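Local coordinates for protein response regulator aspartate phosphatase H (Bacillus subtilis, PDB 3Q15) that dephosphorylates the sporulation phosphotransferase Spo0F and acts on the response regulator ComA, helping to separate competence from sporulation in time, at residues L99-Y102 with S103-R107; E119-G122 with Y123-A127; E128-L131 with P132-S135. All coordinates share one frame; numbering follows the deposited sequence.

Contact 1: L99-Y102 with S103-R107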
loop_
_atom_site.group_PDB
_atom_site.type_symbol
_atom_site.label_atom_id
_atom_site.label_comp_id
_atom_site.label_asym_id
_atom_site.label_seq_id
_atom_site.Cartn_x
_atom_site.Cartn_y
_atom_site.Cartn_z
ATOM N N LEU A 99 -17.571 -16.579 -5.821
ATOM C CA LEU A 99 -18.369 -16.009 -4.738
ATOM C C LEU A 99 -17.471 -15.493 -3.625
ATOM O O LEU A 99 -17.661 -14.387 -3.121
ATOM C CB LEU A 99 -19.346 -17.042 -4.169
ATOM C CG LEU A 99 -20.492 -17.489 -5.072
ATOM C CD1 LEU A 99 -21.357 -18.500 -4.336
ATOM C CD2 LEU A 99 -21.317 -16.295 -5.522
ATOM N N LYS A 100 -16.492 -16.305 -3.242
ATOM C CA LYS A 100 -15.552 -15.922 -2.205
ATOM C C LYS A 100 -14.843 -14.630 -2.594
ATOM O O LYS A 100 -14.655 -13.743 -1.764
ATOM C CB LYS A 100 -14.533 -17.036 -1.966
ATOM C CG LYS A 100 -13.570 -16.758 -0.827
ATOM C CD LYS A 100 -12.706 -17.973 -0.531
ATOM C CE LYS A 100 -11.907 -17.785 0.750
ATOM N NZ LYS A 100 -11.057 -18.970 1.054
ATOM N N TYR A 101 -14.460 -14.529 -3.863
ATOM C CA TYR A 101 -13.748 -13.357 -4.359
ATOM C C TYR A 101 -14.605 -12.104 -4.243
ATOM O O TYR A 101 -14.141 -11.058 -3.788
ATOM C CB TYR A 101 -13.323 -13.556 -5.816
ATOM C CG TYR A 101 -12.924 -12.267 -6.504
ATOM C CD1 TYR A 101 -13.791 -11.626 -7.378
ATOM C CD2 TYR A 101 -11.687 -11.684 -6.264
ATOM C CE1 TYR A 101 -13.432 -10.447 -8.004
ATOM C CE2 TYR A 101 -11.322 -10.506 -6.881
ATOM C CZ TYR A 101 -12.195 -9.891 -7.752
ATOM O OH TYR A 101 -11.823 -8.715 -8.370
ATOM N N TYR A 102 -15.860 -12.219 -4.655
ATOM C CA TYR A 102 -16.786 -11.098 -4.591
ATOM C C TYR A 102 -17.083 -10.667 -3.155
ATOM O O TYR A 102 -17.100 -9.473 -2.855
ATOM C CB TYR A 102 -18.084 -11.443 -5.321
ATOM C CG TYR A 102 -18.010 -11.239 -6.819
ATOM C CD1 TYR A 102 -18.600 -12.145 -7.692
ATOM C CD2 TYR A 102 -17.362 -10.134 -7.360
ATOM C CE1 TYR A 102 -18.540 -11.964 -9.059
ATOM C CE2 TYR A 102 -17.297 -9.942 -8.729
ATOM C CZ TYR A 102 -17.891 -10.864 -9.574
ATOM O OH TYR A 102 -17.840 -10.695 -10.935
ATOM N N SER A 103 -17.320 -11.633 -2.273
ATOM C CA SER A 103 -17.666 -11.313 -0.893
ATOM C C SER A 103 -16.565 -10.478 -0.249
ATOM O O SER A 103 -16.844 -9.525 0.472
ATOM C CB SER A 103 -17.927 -12.583 -0.072
ATOM O OG SER A 103 -16.744 -13.358 0.067
ATOM N N LEU A 104 -15.317 -10.844 -0.526
ATOM C CA LEU A 104 -14.155 -10.137 -0.002
ATOM C C LEU A 104 -13.966 -8.789 -0.693
ATOM O O LEU A 104 -13.612 -7.794 -0.058
ATOM C CB LEU A 104 -12.896 -10.988 -0.183
ATOM C CG LEU A 104 -12.810 -12.284 0.625
ATOM C CD1 LEU A 104 -11.708 -13.184 0.086
ATOM C CD2 LEU A 104 -12.594 -11.978 2.105
ATOM N N PHE A 105 -14.198 -8.765 -2.001
ATOM C CA PHE A 105 -14.022 -7.549 -2.778
ATOM C C PHE A 105 -14.996 -6.473 -2.325
ATOM O O PHE A 105 -14.590 -5.373 -1.954
ATOM C CB PHE A 105 -14.195 -7.816 -4.276
ATOM C CG PHE A 105 -14.140 -6.569 -5.117
ATOM C CD1 PHE A 105 -12.924 -6.071 -5.567
ATOM C CD2 PHE A 105 -15.301 -5.885 -5.442
ATOM C CE1 PHE A 105 -12.867 -4.916 -6.337
ATOM C CE2 PHE A 105 -15.255 -4.727 -6.210
ATOM C CZ PHE A 105 -14.034 -4.243 -6.659
ATOM N N PHE A 106 -16.283 -6.794 -2.351
ATOM C CA PHE A 106 -17.302 -5.831 -1.958
ATOM C C PHE A 106 -17.232 -5.457 -0.481
ATOM O O PHE A 106 -17.648 -4.369 -0.099
ATOM C CB PHE A 106 -18.693 -6.336 -2.320
ATOM C CG PHE A 106 -18.996 -6.226 -3.777
ATOM C CD1 PHE A 106 -19.202 -4.986 -4.357
ATOM C CD2 PHE A 106 -19.053 -7.354 -4.575
ATOM C CE1 PHE A 106 -19.470 -4.873 -5.712
ATOM C CE2 PHE A 106 -19.322 -7.248 -5.927
ATOM C CZ PHE A 106 -19.531 -6.007 -6.496
ATOM N N ARG A 107 -16.710 -6.358 0.343
ATOM C CA ARG A 107 -16.509 -6.047 1.750
ATOM C C ARG A 107 -15.391 -5.024 1.892
ATOM O O ARG A 107 -15.466 -4.120 2.724
ATOM C CB ARG A 107 -16.190 -7.308 2.557
ATOM C CG ARG A 107 -15.856 -7.033 4.013
ATOM C CD ARG A 107 -16.986 -6.293 4.712
ATOM N NE ARG A 107 -16.640 -5.929 6.084
ATOM C CZ ARG A 107 -16.907 -6.679 7.149
ATOM N NH1 ARG A 107 -17.524 -7.845 7.008
ATOM N NH2 ARG A 107 -16.555 -6.262 8.358
#

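Contact 2: E119-G122 with Y123-A127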
loop_
_atom_site.group_PDB
_atom_site.type_symbol
_atom_site.label_atom_id
_atom_site.label_comp_id
_atom_site.label_asym_id
_atom_site.label_seq_id
_atom_site.Cartn_x
_atom_site.Cartn_y
_atom_site.Cartn_z
ATOM N N GLU A 119 -8.943 -1.642 7.364
ATOM C CA GLU A 119 -9.836 -2.766 7.114
ATOM C C GLU A 119 -9.937 -3.053 5.618
ATOM O O GLU A 119 -9.813 -4.200 5.195
ATOM C CB GLU A 119 -11.227 -2.505 7.704
ATOM C CG GLU A 119 -11.239 -2.365 9.223
ATOM C CD GLU A 119 -10.721 -3.608 9.929
ATOM O OE1 GLU A 119 -11.116 -4.722 9.534
ATOM O OE2 GLU A 119 -9.913 -3.475 10.873
ATOM N N ALA A 120 -10.155 -2.009 4.821
ATOM C CA ALA A 120 -10.292 -2.166 3.372
ATOM C C ALA A 120 -9.090 -2.877 2.760
ATOM O O ALA A 120 -9.246 -3.830 1.998
ATOM C CB ALA A 120 -10.510 -0.814 2.696
ATOM N N ILE A 121 -7.896 -2.403 3.092
ATOM C CA ILE A 121 -6.659 -2.993 2.588
ATOM C C ILE A 121 -6.616 -4.494 2.876
ATOM O O ILE A 121 -6.311 -5.303 1.995
ATOM C CB ILE A 121 -5.425 -2.291 3.205
ATOM C CG1 ILE A 121 -5.355 -0.836 2.728
ATOM C CG2 ILE A 121 -4.136 -3.026 2.863
ATOM C CD1 ILE A 121 -4.384 0.038 3.515
ATOM N N GLY A 122 -6.939 -4.854 4.113
ATOM C CA GLY A 122 -6.967 -6.243 4.523
ATOM C C GLY A 122 -7.866 -7.088 3.643
ATOM O O GLY A 122 -7.510 -8.207 3.281
ATOM N N TYR A 123 -9.033 -6.555 3.297
ATOM C CA TYR A 123 -9.949 -7.280 2.419
ATOM C C TYR A 123 -9.450 -7.288 0.977
ATOM O O TYR A 123 -9.577 -8.295 0.276
ATOM C CB TYR A 123 -11.380 -6.740 2.528
ATOM C CG TYR A 123 -12.074 -7.190 3.801
ATOM C CD1 TYR A 123 -12.598 -8.474 3.911
ATOM C CD2 TYR A 123 -12.188 -6.342 4.894
ATOM C CE1 TYR A 123 -13.219 -8.897 5.073
ATOM C CE2 TYR A 123 -12.807 -6.752 6.057
ATOM C CZ TYR A 123 -13.319 -8.028 6.144
ATOM O OH TYR A 123 -13.934 -8.430 7.304
ATOM N N TYR A 124 -8.866 -6.174 0.541
ATOM C CA TYR A 124 -8.271 -6.108 -0.791
ATOM C C TYR A 124 -7.219 -7.197 -0.962
ATOM O O TYR A 124 -7.163 -7.858 -1.997
ATOM C CB TYR A 124 -7.633 -4.741 -1.052
ATOM C CG TYR A 124 -8.615 -3.607 -1.226
ATOM C CD1 TYR A 124 -9.928 -3.846 -1.609
ATOM C CD2 TYR A 124 -8.227 -2.291 -1.004
ATOM C CE1 TYR A 124 -10.826 -2.803 -1.764
ATOM C CE2 TYR A 124 -9.116 -1.244 -1.158
ATOM C CZ TYR A 124 -10.413 -1.504 -1.537
ATOM O OH TYR A 124 -11.291 -0.455 -1.688
ATOM N N ARG A 125 -6.378 -7.371 0.054
ATOM C CA ARG A 125 -5.317 -8.370 -0.004
ATOM C C ARG A 125 -5.898 -9.784 -0.065
ATOM O O ARG A 125 -5.499 -10.588 -0.902
ATOM C CB ARG A 125 -4.372 -8.226 1.190
ATOM C CG ARG A 125 -3.661 -6.883 1.257
ATOM C CD ARG A 125 -2.768 -6.668 0.040
ATOM N NE ARG A 125 -1.994 -7.868 -0.257
ATOM C CZ ARG A 125 -0.853 -8.189 0.342
ATOM N NH1 ARG A 125 -0.343 -7.391 1.269
ATOM N NH2 ARG A 125 -0.221 -9.307 0.014
ATOM N N GLU A 126 -6.850 -10.078 0.814
ATOM C CA GLU A 126 -7.492 -11.388 0.818
ATOM C C GLU A 126 -8.195 -11.650 -0.508
ATOM O O GLU A 126 -8.193 -12.775 -1.009
ATOM C CB GLU A 126 -8.487 -11.518 1.980
ATOM C CG GLU A 126 -7.847 -11.465 3.362
ATOM C CD GLU A 126 -6.749 -12.502 3.543
ATOM O OE1 GLU A 126 -5.589 -12.109 3.798
ATOM O OE2 GLU A 126 -7.041 -13.712 3.438
ATOM N N ALA A 127 -8.793 -10.607 -1.074
ATOM C CA ALA A 127 -9.492 -10.726 -2.348
ATOM C C ALA A 127 -8.529 -11.094 -3.474
ATOM O O ALA A 127 -8.813 -11.979 -4.286
ATOM C CB ALA A 127 -10.236 -9.436 -2.670
HETATM O O HOH W 1 -5.558 -9.645 4.543
#

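Contact 3: E128-L131 with P132-S135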
loop_
_atom_site.group_PDB
_atom_site.type_symbol
_atom_site.label_atom_id
_atom_site.label_comp_id
_atom_site.label_asym_id
_atom_site.label_seq_id
_atom_site.Cartn_x
_atom_site.Cartn_y
_atom_site.Cartn_z
ATOM N N GLU A 128 -7.384 -10.419 -3.515
ATOM C CA GLU A 128 -6.385 -10.681 -4.547
ATOM C C GLU A 128 -5.937 -12.148 -4.553
ATOM O O GLU A 128 -5.712 -12.725 -5.617
ATOM C CB GLU A 128 -5.176 -9.746 -4.407
ATOM C CG GLU A 128 -4.215 -9.804 -5.603
ATOM C CD GLU A 128 -3.056 -8.823 -5.497
ATOM O OE1 GLU A 128 -3.115 -7.915 -4.637
ATOM O OE2 GLU A 128 -2.084 -8.960 -6.273
ATOM N N LYS A 129 -5.831 -12.754 -3.371
ATOM C CA LYS A 129 -5.382 -14.148 -3.269
ATOM C C LYS A 129 -6.320 -15.109 -3.993
ATOM O O LYS A 129 -5.945 -16.242 -4.294
ATOM C CB LYS A 129 -5.235 -14.584 -1.807
ATOM C CG LYS A 129 -4.270 -13.745 -0.985
ATOM C CD LYS A 129 -4.087 -14.331 0.413
ATOM C CE LYS A 129 -3.594 -13.280 1.401
ATOM N NZ LYS A 129 -2.360 -12.592 0.936
ATOM N N GLU A 130 -7.541 -14.657 -4.260
ATOM C CA GLU A 130 -8.529 -15.471 -4.965
ATOM C C GLU A 130 -8.378 -15.374 -6.482
ATOM O O GLU A 130 -8.857 -16.237 -7.218
ATOM C CB GLU A 130 -9.948 -15.071 -4.561
ATOM C CG GLU A 130 -10.272 -15.326 -3.101
ATOM C CD GLU A 130 -10.059 -16.776 -2.713
ATOM O OE1 GLU A 130 -9.600 -17.024 -1.578
ATOM O OE2 GLU A 130 -10.351 -17.663 -3.543
ATOM N N LEU A 131 -7.713 -14.322 -6.944
ATOM C CA LEU A 131 -7.525 -14.109 -8.374
ATOM C C LEU A 131 -6.815 -15.263 -9.086
ATOM O O LEU A 131 -7.242 -15.674 -10.160
ATOM C CB LEU A 131 -6.791 -12.792 -8.643
ATOM C CG LEU A 131 -7.632 -11.515 -8.632
ATOM C CD1 LEU A 131 -8.744 -11.588 -9.666
ATOM C CD2 LEU A 131 -8.207 -11.279 -7.258
ATOM N N PRO A 132 -5.722 -15.781 -8.495
ATOM C CA PRO A 132 -4.951 -16.855 -9.134
ATOM C C PRO A 132 -5.810 -18.053 -9.516
ATOM O O PRO A 132 -5.417 -18.850 -10.369
ATOM C CB PRO A 132 -3.954 -17.261 -8.046
ATOM C CG PRO A 132 -3.766 -16.023 -7.242
ATOM C CD PRO A 132 -5.109 -15.352 -7.226
ATOM N N PHE A 133 -6.972 -18.179 -8.885
ATOM C CA PHE A 133 -7.863 -19.298 -9.154
ATOM C C PHE A 133 -8.903 -18.936 -10.208
ATOM O O PHE A 133 -9.796 -19.728 -10.514
ATOM C CB PHE A 133 -8.527 -19.761 -7.858
ATOM C CG PHE A 133 -7.549 -20.233 -6.821
ATOM C CD1 PHE A 133 -7.193 -21.570 -6.742
ATOM C CD2 PHE A 133 -6.972 -19.336 -5.936
ATOM C CE1 PHE A 133 -6.288 -22.006 -5.793
ATOM C CE2 PHE A 133 -6.065 -19.765 -4.982
ATOM C CZ PHE A 133 -5.723 -21.101 -4.911
ATOM N N VAL A 134 -8.771 -17.738 -10.767
ATOM C CA VAL A 134 -9.640 -17.291 -11.849
ATOM C C VAL A 134 -8.892 -17.266 -13.180
ATOM O O VAL A 134 -7.921 -16.527 -13.341
ATOM C CB VAL A 134 -10.221 -15.895 -11.565
ATOM C CG1 VAL A 134 -10.900 -15.338 -12.808
ATOM C CG2 VAL A 134 -11.192 -15.956 -10.398
ATOM N N SER A 135 -9.345 -18.078 -14.131
ATOM C CA SER A 135 -8.726 -18.125 -15.452
ATOM C C SER A 135 -9.290 -17.041 -16.363
ATOM O O SER A 135 -9.994 -17.335 -17.331
ATOM C CB SER A 135 -8.918 -19.501 -16.090
ATOM O OG SER A 135 -8.262 -19.580 -17.346
#

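Contact 1: L99-Y102 with S103-R107
The hydroxyl of S103 turns back on the preceding helical turn, where OG donates to K100 O at 2.8 Å. Its chi1 of 66° sets OG between the backbone N and the carbonyl carbon, which turns it back toward the carbonyl of K100. K100 O also accepts the backbone N-H of L104, at 3.2 Å, and both donors come to it from one face of the carbonyl plane. The OG bond meets the C=O at 115°, well off its axis, whereas the S103 N-H lies nearly in line with the carbonyl of L99. Backbone bonds from F105 N to Y101 O and from F106 N to Y102 O carry the helical ladder on.

Three side-chain pairs four residues apart run side by side in the same direction. K100 and L104 graze through CG and CD1. In the second pair the Y101 hydroxyl reaches F105 CD1, 4.0 Å away; both residues have CG anti to the backbone N, so their rings swing to the same flank. Y102 and F106 meet more closely, CD2 of the tyrosine lying 3.8 Å from CE2 of the phenylalanine, with the ring planes inclined at 37°. The F106 ring also has F105 beside it, whose CD2 lies over the centre of one face.

Further out, the Y102 ring meets Y54 of helix 49-67, and N17 ND2 donates to S103 O. Y101 packs on F143 of helix 137-153, and L104 on Y123 and A127 of helix 117-128. Most of 99-107 falls within the predicted first TPR repeat, and helix 93-113 runs antiparallel to helix 117-128, as in the helical hairpins of TPR folds.

Contact 2: E119-G122 with Y123-A127
With chi1 of -76° and -71°, Y123 and Y124 both carry CG beside the backbone N, and their rings turn back toward carbonyls of the preceding turn. The ring of Y124 is laid across A120 O, which stands 3.3 Å above one face, offset toward the rim, while its CE2 reaches A120 CB. Y123 brings CD2 to 3.2 Å from E119 O in an oblique approach. R125 has the same first torsion and rests CG against I121 O, 3.2 Å off, before its chain bends at chi2 and chi3.

Regular i to i+4 backbone bonds run beneath, among them Y124 N to A120 O at 2.8 Å. G122 O takes the N-H of E126, and a water donates to it at 2.7 Å; the same water donates to E126 OE1, so it bridges carboxylate and backbone.

The R125 guanidinium forms a salt bridge with E128 of the second subunit, and I121 packs on Y162 of that subunit. Within the chain, Y123 lies on R107 of helix 93-113, and Y124 is wedged between that helix, at M109 and F112, and helix 137-153, at V147 and A150.

Contact 3: E128-L131 with P132-S135
Two backbone hydrogen bonds join E128-L131 to P132-S135, each closing over three residues. F133 N donates to E130 O at 3.2 Å, and V134 N donates to L131 O at 2.6 Å. Neither donor lies on a carbonyl lone pair: F133 N stands 53° out of the plane of its acceptor and V134 N 48° out of its own. Just upstream, L131 N bonds to E128 O across a type I beta turn from E128 to L131, so a series of i to i+3 bonds, skipping P132, leads into the 3-10 segment.

P132 makes its contacts through the ring carbons, without a hydrogen bond from its nitrogen. That nitrogen has no hydrogen to give, and CD fills the place where an N-H would otherwise point, lying 3.1 Å from E128 O and 3.2 Å from K129 O. CD also lies 3.4 Å from L131 CB, tighter than usual for two carbons.

Aromatic and aliphatic groups also meet carbonyl oxygens. The ring of F133 turns its edge to K129 O and E130 O, which lie near the ring plane; CE2 is 3.6 Å from K129 O. With chi1 of -61° its CG sits beside the backbone N, which leads the ring back along the turn. V134 brings CB to 3.3 Å from L131 O.

As for charge, E128 OE1 is engaged by R125 of the second subunit, while E130 has a weak, long ion pair with K100.

P132 cannot supply the N-H that an i to i+4 bond to E128 O would need, which probably helps to end the alpha-helical pattern; E128 O is instead taken by L131 N, consistent with a proline-marked exit from helix 117-128.

In the fold
From the N terminus, contact 1 comes first, within helix 93-113; contact 2 follows after the turn, within helix 117-128, and contact 3 covers the end of that helix and most of the loop leading to helix 137-153. The three are in series: none encloses or crosses another, and each joins residues no more than about one helical turn apart. The two helices lie against each other, Y101 CD2 coming to 3.5 Å from A127 O and L104 CD1 lying near E126 O. Contact 3 returns the chain to contact 1, with L131 and E130 against Y101. Contacts 2 and 3 adjoin in sequence. Together they cover most of the predicted first TPR repeat.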